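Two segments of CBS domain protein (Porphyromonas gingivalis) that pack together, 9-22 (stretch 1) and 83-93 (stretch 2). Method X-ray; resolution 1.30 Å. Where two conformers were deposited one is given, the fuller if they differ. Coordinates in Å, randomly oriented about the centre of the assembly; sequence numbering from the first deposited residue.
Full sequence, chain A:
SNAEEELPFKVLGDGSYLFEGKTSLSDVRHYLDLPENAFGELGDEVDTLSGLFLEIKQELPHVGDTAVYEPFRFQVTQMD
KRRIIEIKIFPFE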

ATOM      1  N   PHE A   9       2.203 -10.967   1.103  1.00 16.02           N
ATOM      2  CA  PHE A   9       1.789 -10.562  -0.206  1.00 14.12           C
ATOM      3  C   PHE A   9       1.629 -11.675  -1.231  1.00 13.46           C
ATOM      4  O   PHE A   9       2.214 -12.765  -1.107  1.00 14.80           O
ATOM      5  CB  PHE A   9       2.724  -9.465  -0.723  1.00 14.67           C
ATOM      6  CG  PHE A   9       4.033  -9.967  -1.303  1.00 12.44           C
ATOM      7  CD1 PHE A   9       4.249  -9.830  -2.675  1.00 15.22           C
ATOM      8  CD2 PHE A   9       5.032 -10.498  -0.512  1.00 13.68           C
ATOM      9  CE1 PHE A   9       5.442 -10.224  -3.259  1.00 17.31           C
ATOM     10  CE2 PHE A   9       6.224 -10.933  -1.098  1.00 16.01           C
ATOM     11  CZ  PHE A   9       6.420 -10.796  -2.471  1.00 16.19           C
ATOM     12  N   LYS A  10       0.849 -11.347  -2.250  1.00 12.18           N
ATOM     13  CA  LYS A  10       0.630 -12.218  -3.383  1.00 13.67           C
ATOM     14  C   LYS A  10       1.160 -11.540  -4.652  1.00 11.98           C
ATOM     15  O   LYS A  10       1.026 -10.318  -4.831  1.00 11.63           O
ATOM     16  CB  LYS A  10      -0.850 -12.513  -3.560  1.00 13.97           C
ATOM     17  CG  LYS A  10      -1.523 -13.236  -2.383  1.00 19.23           C
ATOM     18  CD  LYS A  10      -3.014 -13.428  -2.647  1.00 21.14           C
ATOM     19  CE  LYS A  10      -3.826 -13.618  -1.346  1.00 29.27           C
ATOM     20  NZ  LYS A  10      -3.142 -14.438  -0.311  1.00 33.94           N
ATOM     21  N   VAL A  11       1.780 -12.352  -5.507  1.00 12.43           N
ATOM     22  CA  VAL A  11       2.297 -11.929  -6.805  1.00 11.82           C
ATOM     23  C   VAL A  11       1.245 -12.303  -7.827  1.00 12.74           C
ATOM     24  O   VAL A  11       0.929 -13.499  -7.998  1.00 14.67           O
ATOM     25  CB  VAL A  11       3.609 -12.696  -7.105  1.00 12.46           C
ATOM     26  CG1 VAL A  11       4.081 -12.463  -8.551  1.00 13.66           C
ATOM     27  CG2 VAL A  11       4.655 -12.256  -6.105  1.00 13.82           C
ATOM     28  N   LEU A  12       0.667 -11.305  -8.498  0.50 12.54           N
ATOM     29  CA  LEU A  12      -0.371 -11.600  -9.480  0.50 13.72           C
ATOM     30  C   LEU A  12       0.191 -11.640 -10.867  0.50 13.85           C
ATOM     31  O   LEU A  12       1.189 -10.990 -11.178  0.50 13.50           O
ATOM     32  CB  LEU A  12      -1.512 -10.578  -9.420  0.50 14.24           C
ATOM     33  CG  LEU A  12      -2.440 -10.814  -8.228  0.50 15.59           C
ATOM     34  CD1 LEU A  12      -1.751 -10.374  -6.979  0.50 15.84           C
ATOM     35  CD2 LEU A  12      -3.758 -10.090  -8.397  0.50 18.42           C
ATOM     36  N   GLY A  13      -0.471 -12.414 -11.719  1.00 14.80           N
ATOM     37  CA  GLY A  13      -0.001 -12.591 -13.088  1.00 16.88           C
ATOM     38  C   GLY A  13       0.007 -11.315 -13.909  1.00 18.02           C
ATOM     39  O   GLY A  13       0.776 -11.159 -14.876  1.00 21.44           O
ATOM     40  N   ASP A  14      -0.811 -10.338 -13.525  1.00 16.85           N
ATOM     41  CA  ASP A  14      -0.801  -9.109 -14.279  1.00 17.26           C
ATOM     42  C   ASP A  14       0.310  -8.119 -13.866  1.00 17.25           C
ATOM     43  O   ASP A  14       0.313  -6.964 -14.332  1.00 18.36           O
ATOM     44  CB  ASP A  14      -2.185  -8.448 -14.214  1.00 18.05           C
ATOM     45  CG  ASP A  14      -2.529  -7.908 -12.823  1.00 19.13           C
ATOM     46  OD1 ASP A  14      -1.796  -8.183 -11.839  1.00 16.44           O
ATOM     47  OD2 ASP A  14      -3.582  -7.209 -12.715  1.00 21.45           O
ATOM     48  N   GLY A  15       1.238  -8.549 -12.990  1.00 14.38           N
ATOM     49  CA  GLY A  15       2.302  -7.669 -12.557  1.00 13.88           C
ATOM     50  C   GLY A  15       1.981  -6.835 -11.312  1.00 12.69           C
ATOM     51  O   GLY A  15       2.825  -6.084 -10.836  1.00 12.71           O
ATOM     52  N   SER A  16       0.769  -6.985 -10.778  1.00 11.13           N
ATOM     53  CA  SER A  16       0.378  -6.273  -9.552  1.00  9.82           C
ATOM     54  C   SER A  16       0.608  -7.154  -8.329  1.00  9.49           C
ATOM     55  O   SER A  16       1.032  -8.330  -8.438  1.00  9.68           O
ATOM     56  CB  SER A  16      -1.097  -5.854  -9.643  1.00 11.10           C
ATOM     57  OG  SER A  16      -1.959  -6.967  -9.552  1.00 13.16           O
ATOM     58  N   TYR A  17       0.342  -6.574  -7.157  1.00  8.94           N
ATOM     59  CA  TYR A  17       0.552  -7.260  -5.894  1.00  9.42           C
ATOM     60  C   TYR A  17      -0.640  -7.031  -4.998  1.00  9.19           C
ATOM     61  O   TYR A  17      -1.265  -5.985  -5.047  1.00 11.21           O
ATOM     62  CB  TYR A  17       1.823  -6.714  -5.183  1.00  9.35           C
ATOM     63  CG  TYR A  17       3.028  -6.788  -6.076  1.00  9.24           C
ATOM     64  CD1 TYR A  17       3.685  -8.004  -6.282  1.00  8.76           C
ATOM     65  CD2 TYR A  17       3.445  -5.672  -6.781  1.00  9.12           C
ATOM     66  CE1 TYR A  17       4.769  -8.098  -7.144  1.00  9.78           C
ATOM     67  CE2 TYR A  17       4.507  -5.746  -7.674  1.00 10.35           C
ATOM     68  CZ  TYR A  17       5.158  -6.966  -7.848  1.00 10.05           C
ATOM     69  OH  TYR A  17       6.241  -7.072  -8.710  1.00 12.29           O
ATOM     70  N   LEU A  18      -0.903  -7.986  -4.128  1.00  9.90           N
ATOM     71  CA  LEU A  18      -1.865  -7.773  -3.022  1.00 10.20           C
ATOM     72  C   LEU A  18      -1.092  -7.888  -1.719  1.00  9.96           C
ATOM     73  O   LEU A  18      -0.396  -8.902  -1.504  1.00 12.00           O
ATOM     74  CB  LEU A  18      -2.979  -8.808  -3.044  1.00 10.53           C
ATOM     75  CG  LEU A  18      -3.868  -8.772  -4.259  1.00 11.65           C
ATOM     76  CD1 LEU A  18      -4.837  -9.968  -4.249  1.00 13.46           C
ATOM     77  CD2 LEU A  18      -4.688  -7.465  -4.239  1.00 13.93           C
ATOM     78  N   PHE A  19      -1.191  -6.856  -0.867  1.00  9.77           N
ATOM     79  CA  PHE A  19      -0.509  -6.860   0.439  1.00  9.66           C
ATOM     80  C   PHE A  19      -1.518  -6.763   1.558  1.00  9.52           C
ATOM     81  O   PHE A  19      -2.516  -6.020   1.447  1.00 10.19           O
ATOM     82  CB  PHE A  19       0.419  -5.636   0.553  1.00 10.28           C
ATOM     83  CG  PHE A  19       1.805  -5.874   0.023  1.00  9.70           C
ATOM     84  CD1 PHE A  19       2.835  -6.236   0.893  1.00 10.68           C
ATOM     85  CD2 PHE A  19       2.077  -5.785  -1.335  1.00 10.63           C
ATOM     86  CE1 PHE A  19       4.143  -6.494   0.401  1.00 11.68           C
ATOM     87  CE2 PHE A  19       3.360  -6.043  -1.831  1.00 10.55           C
ATOM     88  CZ  PHE A  19       4.394  -6.388  -0.947  1.00 10.65           C
ATOM     89  N   GLU A  20      -1.205  -7.398   2.679  1.00 10.09           N
ATOM     90  CA  GLU A  20      -1.933  -7.121   3.912  1.00 11.42           C
ATOM     91  C   GLU A  20      -1.781  -5.634   4.253  1.00 10.59           C
ATOM     92  O   GLU A  20      -0.678  -5.072   4.152  1.00 10.88           O
ATOM     93  CB  GLU A  20      -1.383  -7.988   5.056  1.00 12.47           C
ATOM     94  CG  GLU A  20      -1.609  -9.466   4.831  1.00 14.70           C
ATOM     95  CD  GLU A  20      -0.972 -10.354   5.902  1.00 18.07           C
ATOM     96  OE1 GLU A  20      -0.147  -9.879   6.705  1.00 21.87           O
ATOM     97  OE2 GLU A  20      -1.277 -11.569   5.888  1.00 25.53           O
ATOM     98  N   GLY A  21      -2.863  -5.000   4.718  1.00 10.99           N
ATOM     99  CA  GLY A  21      -2.782  -3.563   5.018  1.00 12.17           C
ATOM    100  C   GLY A  21      -1.798  -3.234   6.131  1.00 11.58           C
ATOM    101  O   GLY A  21      -1.169  -2.169   6.123  1.00 12.62           O
ATOM    102  N   LYS A  22      -1.643  -4.149   7.086  1.00 11.29           N
ATOM    103  CA  LYS A  22      -0.754  -3.902   8.211  0.50 11.87           C
ATOM    104  C   LYS A  22       0.716  -4.051   7.873  1.00 11.05           C
ATOM    105  O   LYS A  22       1.581  -3.811   8.743  1.00 12.33           O
ATOM    106  CB  LYS A  22      -1.074  -4.868   9.359  0.50 12.01           C
ATOM    107  CG  LYS A  22      -0.554  -6.291   9.097  0.50 13.60           C
ATOM    108  CD  LYS A  22      -0.777  -7.232  10.289  0.50 14.56           C
ATOM    109  CE  LYS A  22      -0.268  -8.615   9.954  0.50 17.60           C
ATOM    110  NZ  LYS A  22       1.179  -8.617   9.639  0.50 23.32           N
ATOM    111  N   ARG A  83     -11.144  -1.676   9.420  1.00 11.79           N
ATOM    112  CA  ARG A  83      -9.723  -1.538   9.023  0.50 12.33           C
ATOM    113  C   ARG A  83      -9.496  -1.973   7.597  1.00 11.29           C
ATOM    114  O   ARG A  83     -10.137  -2.936   7.142  1.00 11.38           O
ATOM    115  CB  ARG A  83      -8.809  -2.404   9.937  0.50 13.66           C
ATOM    116  CG  ARG A  83      -9.068  -2.266  11.429  0.50 16.23           C
ATOM    117  CD  ARG A  83      -8.829  -0.849  11.919  0.50 19.65           C
ATOM    118  NE  ARG A  83      -8.741  -0.806  13.375  0.50 23.65           N
ATOM    119  CZ  ARG A  83      -7.623  -0.974  14.084  0.50 25.06           C
ATOM    120  NH1 ARG A  83      -6.455  -1.182  13.489  0.50 26.85           N
ATOM    121  NH2 ARG A  83      -7.674  -0.921  15.408  0.50 28.11           N
ATOM    122  N   ILE A  84      -8.554  -1.295   6.933  1.00 11.03           N
ATOM    123  CA  ILE A  84      -8.037  -1.802   5.665  1.00 10.80           C
ATOM    124  C   ILE A  84      -7.258  -3.079   5.913  1.00 11.58           C
ATOM    125  O   ILE A  84      -6.283  -3.064   6.678  1.00 13.66           O
ATOM    126  CB  ILE A  84      -7.070  -0.774   5.055  1.00 10.98           C
ATOM    127  CG1 ILE A  84      -7.821   0.514   4.668  1.00 11.00           C
ATOM    128  CG2 ILE A  84      -6.407  -1.383   3.812  1.00 12.08           C
ATOM    129  CD1 ILE A  84      -6.855   1.690   4.371  1.00 11.34           C
ATOM    130  N   ILE A  85      -7.678  -4.180   5.292  1.00 10.80           N
ATOM    131  CA  ILE A  85      -6.974  -5.447   5.458  1.00 12.38           C
ATOM    132  C   ILE A  85      -6.224  -5.893   4.198  1.00 10.93           C
ATOM    133  O   ILE A  85      -5.316  -6.709   4.326  1.00 11.46           O
ATOM    134  CB  ILE A  85      -7.855  -6.537   6.032  1.00 12.93           C
ATOM    135  CG1 ILE A  85      -8.929  -6.974   5.053  1.00 13.37           C
ATOM    136  CG2 ILE A  85      -8.435  -6.104   7.397  1.00 15.23           C
ATOM    137  CD1 ILE A  85      -9.849  -8.120   5.621  1.00 15.39           C
ATOM    138  N   GLU A  86      -6.566  -5.358   3.018  1.00 10.49           N
ATOM    139  CA  GLU A  86      -5.770  -5.690   1.834  1.00  9.83           C
ATOM    140  C   GLU A  86      -5.718  -4.472   0.936  1.00  8.95           C
ATOM    141  O   GLU A  86      -6.736  -3.801   0.722  1.00  9.58           O
ATOM    142  CB  GLU A  86      -6.385  -6.849   1.072  1.00 10.71           C
ATOM    143  CG  GLU A  86      -5.489  -7.375  -0.079  1.00 11.79           C
ATOM    144  CD  GLU A  86      -6.182  -8.526  -0.779  1.00 13.79           C
ATOM    145  OE1 GLU A  86      -7.196  -8.273  -1.459  1.00 14.75           O
ATOM    146  OE2 GLU A  86      -5.712  -9.683  -0.661  1.00 15.42           O
ATOM    147  N   ILE A  87      -4.507  -4.222   0.432  1.00  9.31           N
ATOM    148  CA  ILE A  87      -4.263  -3.182  -0.545  1.00  9.58           C
ATOM    149  C   ILE A  87      -3.597  -3.798  -1.771  1.00  8.58           C
ATOM    150  O   ILE A  87      -2.624  -4.570  -1.649  1.00  9.61           O
ATOM    151  CB  ILE A  87      -3.373  -2.062   0.052  1.00  9.86           C
ATOM    152  CG1 ILE A  87      -4.219  -1.221   1.026  1.00 12.53           C
ATOM    153  CG2 ILE A  87      -2.766  -1.146  -1.028  1.00 10.81           C
ATOM    154  CD1 ILE A  87      -3.407  -0.264   1.911  1.00 13.28           C
ATOM    155  N   LYS A  88      -4.124  -3.435  -2.941  1.00  8.51           N
ATOM    156  CA  LYS A  88      -3.477  -3.731  -4.216  1.00  8.66           C
ATOM    157  C   LYS A  88      -2.457  -2.654  -4.537  1.00  9.13           C
ATOM    158  O   LYS A  88      -2.769  -1.455  -4.444  1.00  9.02           O
ATOM    159  CB  LYS A  88      -4.529  -3.759  -5.319  1.00  9.37           C
ATOM    160  CG  LYS A  88      -3.931  -3.867  -6.702  1.00  9.96           C
ATOM    161  CD  LYS A  88      -5.047  -4.081  -7.753  1.00 13.34           C
ATOM    162  CE  LYS A  88      -4.434  -3.977  -9.152  1.00 13.94           C
ATOM    163  NZ  LYS A  88      -5.488  -4.228 -10.202  1.00 15.07           N
ATOM    164  N   ILE A  89      -1.251  -3.092  -4.941  1.00  8.81           N
ATOM    165  CA  ILE A  89      -0.251  -2.182  -5.531  1.00  8.79           C
ATOM    166  C   ILE A  89      -0.234  -2.527  -7.025  1.00  9.26           C
ATOM    167  O   ILE A  89      -0.008  -3.693  -7.399  1.00  9.99           O
ATOM    168  CB  ILE A  89       1.138  -2.364  -4.869  1.00  9.47           C
ATOM    169  CG1 ILE A  89       1.052  -2.075  -3.372  1.00 10.16           C
ATOM    170  CG2 ILE A  89       2.162  -1.485  -5.598  1.00 10.53           C
ATOM    171  CD1 ILE A  89       2.369  -2.264  -2.610  1.00 11.00           C
ATOM    172  N   PHE A  90      -0.534  -1.534  -7.860  1.00  9.74           N
ATOM    173  CA  PHE A  90      -0.572  -1.766  -9.300  1.00  9.94           C
ATOM    174  C   PHE A  90       0.835  -2.020  -9.837  1.00 10.21           C
ATOM    175  O   PHE A  90       1.837  -1.714  -9.175  1.00 10.07           O
ATOM    176  CB  PHE A  90      -1.208  -0.546  -9.983  1.00 10.75           C
ATOM    177  CG  PHE A  90      -2.714  -0.537  -9.955  1.00 11.71           C
ATOM    178  CD1 PHE A  90      -3.442  -0.827 -11.099  1.00 15.44           C
ATOM    179  CD2 PHE A  90      -3.386  -0.259  -8.769  1.00 12.71           C
ATOM    180  CE1 PHE A  90      -4.848  -0.830 -11.074  1.00 17.84           C
ATOM    181  CE2 PHE A  90      -4.777  -0.241  -8.717  1.00 14.20           C
ATOM    182  CZ  PHE A  90      -5.509  -0.537  -9.879  1.00 17.15           C
ATOM    183  N   PRO A  91       0.923  -2.567 -11.061  1.00 11.05           N
ATOM    184  CA  PRO A  91       2.273  -2.726 -11.625  1.00 11.46           C
ATOM    185  C   PRO A  91       2.939  -1.358 -11.731  1.00 12.01           C
ATOM    186  O   PRO A  91       2.252  -0.368 -12.056  1.00 13.66           O
ATOM    187  CB  PRO A  91       2.009  -3.293 -13.029  1.00 13.02           C
ATOM    188  CG  PRO A  91       0.558  -3.825 -12.980  1.00 12.35           C
ATOM    189  CD  PRO A  91      -0.149  -2.957 -11.994  1.00 12.32           C
ATOM    190  N   PHE A  92       4.253  -1.287 -11.522  1.00 11.61           N
ATOM    191  CA  PHE A  92       4.946   0.007 -11.587  1.00 11.73           C
ATOM    192  C   PHE A  92       6.241  -0.137 -12.373  1.00 12.56           C
ATOM    193  O   PHE A  92       6.866  -1.220 -12.421  1.00 13.19           O
ATOM    194  CB  PHE A  92       5.202   0.582 -10.174  1.00 11.47           C
ATOM    195  CG  PHE A  92       5.908  -0.356  -9.267  1.00 10.77           C
ATOM    196  CD1 PHE A  92       7.312  -0.328  -9.189  1.00 11.24           C
ATOM    197  CD2 PHE A  92       5.201  -1.270  -8.481  1.00 10.97           C
ATOM    198  CE1 PHE A  92       7.984  -1.221  -8.373  1.00 11.41           C
ATOM    199  CE2 PHE A  92       5.885  -2.166  -7.668  1.00 12.01           C
ATOM    200  CZ  PHE A  92       7.263  -2.130  -7.608  1.00 10.74           C
ATOM    201  N   GLU A  93       6.646   0.920 -13.052  0.50 13.83           N
ATOM    202  CA  GLU A  93       7.954   0.909 -13.703  0.50 14.97           C
ATOM    203  C   GLU A  93       8.944   1.675 -12.806  0.50 14.49           C
ATOM    204  O   GLU A  93       8.602   2.136 -11.708  0.50 15.10           O
ATOM    205  CB  GLU A  93       7.882   1.520 -15.123  0.50 14.57           C
ATOM    206  CG  GLU A  93       7.257   0.622 -16.228  0.50 17.81           C
ATOM    207  CD  GLU A  93       7.314   1.287 -17.638  0.50 17.56           C
ATOM    208  OE1 GLU A  93       8.191   0.901 -18.434  0.50 22.42           O
ATOM    209  OE2 GLU A  93       6.485   2.183 -17.927  0.50 20.23           O
ATOM    210  OXT GLU A  93      10.120   1.832 -13.139  0.50 15.16           O
TER
HETATM  211  O   HOH W   1      -3.383  -4.448 -12.107  1.00 19.34           O
HETATM  212  O   HOH W   2      -5.483  -7.090 -10.240  1.00 34.24           O

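Antiparallel strand pairing sets the frame. Tyr17 and Ile89 exchange backbone hydrogen bonds, Tyr17 N to Ile89 O and Ile89 N to Tyr17 O (both 2.9 Å); Phe19 N to Ile87 O (2.8 Å) and Ile87 N to Phe19 O (2.9 Å) repeat the pattern, and Gly21 N to Ile85 O (3.0 Å) ends it.

Alternation then sorts the side chains. Tyr17, Phe19, Ile87 and Ile89 share one face, where Phe19, Ile87 and Ile89 are buried and their apolar side chains suit the place. Both aromatics take chi1 m, as do both isoleucines, whose chi2 is t; the extended Ile89 arm brings CD1 to 3.8 Å from Phe19 CD2. Past the strand, Phe92 adopts p, and its CE2 lies 3.8 Å from Tyr17 CE2.

Leu18 and Lys88 occupy the other face. Leu18, in mt, sets CD2 3.9 Å from Lys88 CB. Lys88, partly exposed, is t at all four chi angles, so its aliphatic stem passes Ser16, CE 3.9 Å from Ser16 CB, and places its charged amine among waters near Asp14. Asp14 OD2 stays 4.3 Å from Lys88 NZ, too far for a salt bridge, but two waters bridge these atoms. Asp14, chi1 p, also uses OD1 to accept from Ser16 N (3.0 Å) and Ser16 OG (2.6 Å), Ser16 being p too.

Gly21 suits its place: an ideal CB there would clash with Ile84 O. The contact buries 703 Å² in all.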